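Local coordinates for protein BONZAI 1 (Arabidopsis thaliana, PDB 6KXT) that restrains cell death and defence responses in plants as a copine and binds phospholipids in a calcium-dependent manner, at residues Val100-Ser103 and Leu104-Glu108; Val67-Ser70 and Val71-Gly75. All blocks are in the same frame, centred on the assembly; numbering follows the deposited sequence.

In the fold
Both contacts show how a strand of a C2 domain, here the second of the copine, turns into a helix through a serine N-cap and a capping box. Contact 2 comes first along the chain, where strand 67-70, an outermost strand of the five-stranded antiparallel sheet, runs into the short helix 71-74. Contact 1 follows at the end of strand 95-102, an outermost strand of the four-stranded sheet, and starts helix 104-113. Their centres lie about 12 Å apart, and they meet through Leu104, which packs on Leu69 and Val74. The same capping device thus serves strands from both sheets of the C2 fold, in a protein that binds phospholipids in a calcium-dependent way, and a leucine joins the two turns.

Contact 1 of 2, residues Val100-Ser103 and Leu104-Glu108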
ATOM      1  N   VAL A 100       1.161  -0.727   6.508  1.00 13.83           N
ATOM      2  CA  VAL A 100      -0.149  -0.062   6.734  1.00 14.70           C
ATOM      3  C   VAL A 100      -1.272  -1.090   6.519  1.00 14.24           C
ATOM      4  O   VAL A 100      -1.098  -1.993   5.695  1.00 15.18           O
ATOM      5  CB  VAL A 100      -0.210   1.128   5.751  1.00 20.42           C
ATOM      6  CG1 VAL A 100      -1.615   1.593   5.436  1.00 25.91           C
ATOM      7  CG2 VAL A 100       0.715   2.258   6.246  1.00 16.99           C
ATOM      8  N   GLN A 101      -2.329  -0.963   7.273  1.00 14.99           N
ATOM      9  CA  GLN A 101      -3.557  -1.755   7.089  1.00 16.14           C
ATOM     10  C   GLN A 101      -4.716  -0.788   6.890  1.00 17.02           C
ATOM     11  O   GLN A 101      -5.090  -0.087   7.834  1.00 21.21           O
ATOM     12  CB  GLN A 101      -3.743  -2.743   8.230  1.00 18.26           C
ATOM     13  CG  GLN A 101      -5.061  -3.504   8.075  1.00 23.72           C
ATOM     14  CD  GLN A 101      -5.302  -4.544   9.142  1.00 28.25           C
ATOM     15  OE1 GLN A 101      -4.374  -5.154   9.652  1.00 33.60           O
ATOM     16  NE2 GLN A 101      -6.565  -4.752   9.457  1.00 39.40           N
ATOM     17  N   LYS A 102      -5.236  -0.725   5.671  1.00 15.61           N
ATOM     18  CA  LYS A 102      -6.251   0.270   5.265  1.00 19.07           C
ATOM     19  C   LYS A 102      -7.135  -0.369   4.206  1.00 15.43           C
ATOM     20  O   LYS A 102      -6.634  -1.098   3.368  1.00 15.97           O
ATOM     21  CB  LYS A 102      -5.587   1.497   4.628  1.00 21.37           C
ATOM     22  CG  LYS A 102      -4.839   2.417   5.575  1.00 24.77           C
ATOM     23  CD  LYS A 102      -5.763   3.439   6.197  1.00 25.61           C
ATOM     24  CE  LYS A 102      -5.253   4.008   7.495  1.00 24.90           C
ATOM     25  NZ  LYS A 102      -5.341   3.030   8.600  1.00 27.52           N
ATOM     26  N   SER A 103      -8.402   0.000   4.147  1.00 15.51           N
ATOM     27  CA  SER A 103      -9.288  -0.370   3.035  1.00 14.73           C
ATOM     28  C   SER A 103      -9.172   0.639   1.909  1.00 14.13           C
ATOM     29  O   SER A 103      -8.598   1.723   2.089  1.00 13.95           O
ATOM     30  CB  SER A 103     -10.728  -0.400   3.456  1.00 14.11           C
ATOM     31  OG  SER A 103     -11.154   0.901   3.862  1.00 15.93           O
ATOM     32  N   LEU A 104      -9.718   0.343   0.752  1.00 13.29           N
ATOM     33  CA  LEU A 104      -9.769   1.338  -0.340  1.00 13.49           C
ATOM     34  C   LEU A 104     -10.549   2.556   0.153  1.00 14.74           C
ATOM     35  O   LEU A 104     -10.177   3.698  -0.228  1.00 14.26           O
ATOM     36  CB  LEU A 104     -10.388   0.725  -1.598  1.00 14.12           C
ATOM     37  CG  LEU A 104      -9.596  -0.320  -2.381  1.00 17.68           C
ATOM     38  CD1 LEU A 104     -10.266  -0.643  -3.717  1.00 18.35           C
ATOM     39  CD2 LEU A 104      -8.164   0.099  -2.583  1.00 18.82           C
ATOM     40  N   SER A 105     -11.655   2.355   0.884  1.00 13.72           N
ATOM     41  CA  SER A 105     -12.460   3.482   1.412  1.00 14.09           C
ATOM     42  C   SER A 105     -11.539   4.386   2.239  1.00 14.42           C
ATOM     43  O   SER A 105     -11.609   5.643   2.167  1.00 15.22           O
ATOM     44  CB  SER A 105     -13.638   2.924   2.200  1.00 18.05           C
ATOM     45  OG  SER A 105     -14.384   4.001   2.698  1.00 19.32           O
ATOM     46  N   ASP A 106     -10.699   3.804   3.065  1.00 14.04           N
ATOM     47  CA  ASP A 106      -9.748   4.556   3.917  1.00 14.60           C
ATOM     48  C   ASP A 106      -8.713   5.286   3.061  1.00 13.33           C
ATOM     49  O   ASP A 106      -8.442   6.490   3.302  1.00 14.81           O
ATOM     50  CB  ASP A 106      -8.983   3.587   4.819  1.00 14.48           C
ATOM     51  CG  ASP A 106      -9.770   2.874   5.895  1.00 17.66           C
ATOM     52  OD1 ASP A 106     -10.841   3.370   6.280  1.00 18.25           O
ATOM     53  OD2 ASP A 106      -9.265   1.799   6.359  1.00 16.87           O
ATOM     54  N   LEU A 107      -8.194   4.646   2.034  1.00 13.97           N
ATOM     55  CA  LEU A 107      -7.211   5.314   1.153  1.00 13.10           C
ATOM     56  C   LEU A 107      -7.866   6.517   0.481  1.00 15.32           C
ATOM     57  O   LEU A 107      -7.214   7.537   0.299  1.00 14.44           O
ATOM     58  CB  LEU A 107      -6.693   4.313   0.130  1.00 13.68           C
ATOM     59  CG  LEU A 107      -5.879   3.140   0.717  1.00 15.09           C
ATOM     60  CD1 LEU A 107      -5.404   2.254  -0.418  1.00 15.12           C
ATOM     61  CD2 LEU A 107      -4.705   3.601   1.592  1.00 16.98           C
ATOM     62  N   GLU A 108      -9.130   6.418   0.076  1.00 14.88           N
ATOM     63  CA  GLU A 108      -9.828   7.564  -0.537  1.00 15.26           C
ATOM     64  C   GLU A 108      -9.928   8.692   0.490  1.00 13.77           C
ATOM     65  O   GLU A 108      -9.722   9.845   0.096  1.00 14.35           O
ATOM     66  CB  GLU A 108     -11.185   7.093  -1.014  1.00 16.77           C
ATOM     67  CG  GLU A 108     -11.973   8.160  -1.738  1.00 18.60           C
ATOM     68  CD  GLU A 108     -13.297   7.654  -2.324  1.00 20.78           C
ATOM     69  OE1 GLU A 108     -13.870   6.759  -1.767  1.00 26.47           O
ATOM     70  OE2 GLU A 108     -13.690   8.213  -3.341  1.00 28.10           O
TER
HETATM   71  O   HOH W   1      -7.873   1.978   8.713  1.00 28.22           O
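Ser103 and Asp106 exchange hydrogen bonds in both directions, the reciprocal pairing that defines a capping box at the start of helix 104-113. The serine OG accepts from Asp106 N at 3.0 Å, while Ser103 N returns a bond to Asp106 OD2, also 3.0 Å long and nearly straight at 172°. That second donor reaches the oxygen from above the carboxylate plane, 44° out of it. Ser103 OG stands between its own backbone N and carbonyl carbon (chi1 63°), the rotation that brings it over the first turn. The backbone adds the first helical bond, Leu107 N to Ser103 O at 3.0 Å.

Charge and water form a second layer. Lys102 NZ and Asp106 OD2 lie 4.7 Å apart, too far for direct contact, but one water accepts from the ammonium and donates to the carboxylate. Bends at chi2 and chi4 fold the lysine back, and NZ also donates to Gln101 O.

Apolar contact completes the turn. The lysine chain crosses Asp106 at about a right angle, CD lying 3.5 Å from Asp106 CB, and its CB meets Leu107 CD2 at 3.8 Å. Beyond the turn, Leu107 packs on Ile16, Phe18, Val137 and Phe140 of the opposing sheet.

With an alanine here in place of the aspartate, Ser103 N is likely to lose its side-chain acceptor and the water its carboxylate, leaving only the serine half of the box. Asp106 OD2 accepts two hydrogen bonds, one from the Ser103 amide and one from the water, and a negative group near the helix N-terminus is likely to be favoured by the helix dipole.

Contact 2 of 2, residues Val67-Ser70 and Val71-Gly75; sequences VFLS and VQQVG
Gln73 reaches back over the first turn of helix 71-74 to the end of strand 67-70, and its chain can be followed atom by atom. CB starts beside the carbonyl of Ser70, 3.5 Å from its O. CG, set anti to Gln73's own carbonyl carbon (chi1 -75°), passes Ser70 OG at 3.4 Å, and from there the chain runs extended (chi2 171°), carrying the amide back along the strand. At the tip the two amide atoms divide the work. OE1 accepts from Ser70 N at 2.8 Å, the N-H pointing almost straight at it (169°) and lying in the carbonyl plane, and it also rests 3.3 Å from Leu69 CA. NE2 donates to a water that in turn donates to Phe68 O. Held at both atoms, the amide has little freedom to flip.

Ser70 answers in turn: its OG accepts from Gln73 N at 3.0 Å, completing a capping box in which a neutral glutamine fills the place of the acceptor side chain. Ser70 O receives further bonds from Gln73 N and Val74 N, both weak. The helix is brief, and Gly75 leaves it with positive phi, while Gly75 N still closes a bond of 2.7 Å to Val71 O.

Beside the polar turn, Leu69 CB and Val74 CG1 make a loose apolar contact, and both residues also touch Leu104 of helix 104-113. Leu69 also lies against Val50 and Ser51 of strand 48-52, and Gln73 touches Val50, while Leu69 pairs through its backbone with Thr14 of strand 13-21; the short helix thus sits at a sheet edge, facing an edge strand of the second sheet.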
ATOM      1  N   VAL A  67      -1.208   2.134  -9.713  1.00 15.44           N
ATOM      2  CA  VAL A  67      -1.686   0.751  -9.606  1.00 17.70           C
ATOM      3  C   VAL A  67      -3.201   0.717  -9.791  1.00 19.02           C
ATOM      4  O   VAL A  67      -3.879   1.699  -9.502  1.00 18.72           O
ATOM      5  CB  VAL A  67      -1.242   0.074  -8.310  1.00 22.07           C
ATOM      6  CG1 VAL A  67       0.284   0.108  -8.146  1.00 23.71           C
ATOM      7  CG2 VAL A  67      -1.908   0.632  -7.090  1.00 20.99           C
ATOM      8  N   PHE A  68      -3.718  -0.396 -10.280  1.00 17.26           N
ATOM      9  CA  PHE A  68      -5.159  -0.584 -10.540  1.00 17.57           C
ATOM     10  C   PHE A  68      -5.638  -1.749  -9.705  1.00 18.33           C
ATOM     11  O   PHE A  68      -5.047  -2.832  -9.762  1.00 22.37           O
ATOM     12  CB  PHE A  68      -5.390  -0.900 -12.019  1.00 19.11           C
ATOM     13  CG  PHE A  68      -4.971   0.242 -12.888  1.00 21.62           C
ATOM     14  CD1 PHE A  68      -3.652   0.364 -13.303  1.00 24.45           C
ATOM     15  CD2 PHE A  68      -5.855   1.259 -13.180  1.00 24.36           C
ATOM     16  CE1 PHE A  68      -3.220   1.484 -13.991  1.00 24.42           C
ATOM     17  CE2 PHE A  68      -5.437   2.347 -13.929  1.00 26.26           C
ATOM     18  CZ  PHE A  68      -4.137   2.447 -14.344  1.00 25.51           C
ATOM     19  N   LEU A  69      -6.628  -1.520  -8.876  1.00 16.03           N
ATOM     20  CA  LEU A  69      -7.169  -2.561  -7.985  1.00 18.46           C
ATOM     21  C   LEU A  69      -8.663  -2.757  -8.246  1.00 17.79           C
ATOM     22  O   LEU A  69      -9.448  -1.793  -8.185  1.00 18.50           O
ATOM     23  CB  LEU A  69      -6.931  -2.135  -6.539  1.00 15.18           C
ATOM     24  CG  LEU A  69      -5.482  -2.145  -6.088  1.00 18.91           C
ATOM     25  CD1 LEU A  69      -5.309  -1.417  -4.764  1.00 17.73           C
ATOM     26  CD2 LEU A  69      -4.938  -3.576  -6.018  1.00 23.74           C
ATOM     27  N   SER A  70      -9.033  -3.986  -8.490  1.00 17.07           N
ATOM     28  CA  SER A  70     -10.459  -4.383  -8.624  1.00 16.92           C
ATOM     29  C   SER A  70     -11.026  -4.731  -7.257  1.00 17.48           C
ATOM     30  O   SER A  70     -10.288  -5.051  -6.298  1.00 17.87           O
ATOM     31  CB  SER A  70     -10.558  -5.560  -9.561  1.00 18.09           C
ATOM     32  OG  SER A  70     -10.096  -6.743  -8.911  1.00 18.68           O
ATOM     33  N   VAL A  71     -12.345  -4.829  -7.193  1.00 16.53           N
ATOM     34  CA  VAL A  71     -13.078  -5.374  -6.043  1.00 17.06           C
ATOM     35  C   VAL A  71     -12.700  -6.843  -5.824  1.00 18.08           C
ATOM     36  O   VAL A  71     -12.583  -7.222  -4.673  1.00 19.90           O
ATOM     37  CB  VAL A  71     -14.592  -5.167  -6.236  1.00 19.15           C
ATOM     38  CG1 VAL A  71     -15.392  -5.973  -5.230  1.00 20.36           C
ATOM     39  CG2 VAL A  71     -14.934  -3.682  -6.122  1.00 18.33           C
ATOM     40  N   GLN A  72     -12.440  -7.596  -6.882  1.00 19.29           N
ATOM     41  CA  GLN A  72     -12.066  -9.015  -6.672  1.00 21.48           C
ATOM     42  C   GLN A  72     -10.686  -9.088  -5.984  1.00 21.45           C
ATOM     43  O   GLN A  72     -10.446 -10.002  -5.190  1.00 22.97           O
ATOM     44  CB  GLN A  72     -12.143  -9.722  -8.016  1.00 21.05           C
ATOM     45  CG  GLN A  72     -13.567  -9.735  -8.616  1.00 25.65           C
ATOM     46  CD  GLN A  72     -14.113  -8.375  -9.048  1.00 22.68           C
ATOM     47  OE1 GLN A  72     -13.489  -7.639  -9.855  1.00 20.51           O
ATOM     48  NE2 GLN A  72     -15.343  -8.095  -8.569  1.00 21.92           N
ATOM     49  N   GLN A  73      -9.792  -8.150  -6.254  1.00 17.62           N
ATOM     50  CA  GLN A  73      -8.442  -8.134  -5.647  1.00 18.08           C
ATOM     51  C   GLN A  73      -8.542  -7.771  -4.168  1.00 20.48           C
ATOM     52  O   GLN A  73      -7.642  -8.182  -3.435  1.00 20.70           O
ATOM     53  CB  GLN A  73      -7.521  -7.211  -6.445  1.00 17.61           C
ATOM     54  CG  GLN A  73      -7.062  -7.791  -7.779  1.00 17.32           C
ATOM     55  CD  GLN A  73      -6.346  -6.777  -8.612  1.00 22.66           C
ATOM     56  OE1 GLN A  73      -6.852  -5.679  -8.877  1.00 19.00           O
ATOM     57  NE2 GLN A  73      -5.106  -7.086  -8.972  1.00 26.11           N
ATOM     58  N   VAL A  74      -9.474  -6.917  -3.746  1.00 17.12           N
ATOM     59  CA  VAL A  74      -9.478  -6.378  -2.371  1.00 17.19           C
ATOM     60  C   VAL A  74     -10.600  -6.965  -1.525  1.00 19.28           C
ATOM     61  O   VAL A  74     -10.543  -6.768  -0.292  1.00 21.39           O
ATOM     62  CB  VAL A  74      -9.514  -4.825  -2.369  1.00 18.07           C
ATOM     63  CG1 VAL A  74      -8.314  -4.226  -3.088  1.00 17.05           C
ATOM     64  CG2 VAL A  74     -10.807  -4.271  -2.944  1.00 19.59           C
ATOM     65  N   GLY A  75     -11.580  -7.631  -2.152  1.00 18.41           N
ATOM     66  CA  GLY A  75     -12.770  -8.206  -1.493  1.00 21.57           C
ATOM     67  C   GLY A  75     -13.934  -7.252  -1.596  1.00 23.81           C
ATOM     68  O   GLY A  75     -14.951  -7.577  -2.244  1.00 22.47           O
TER
HETATM   69  O   HOH W   2      -3.265  -4.814  -9.910  1.00 33.47           O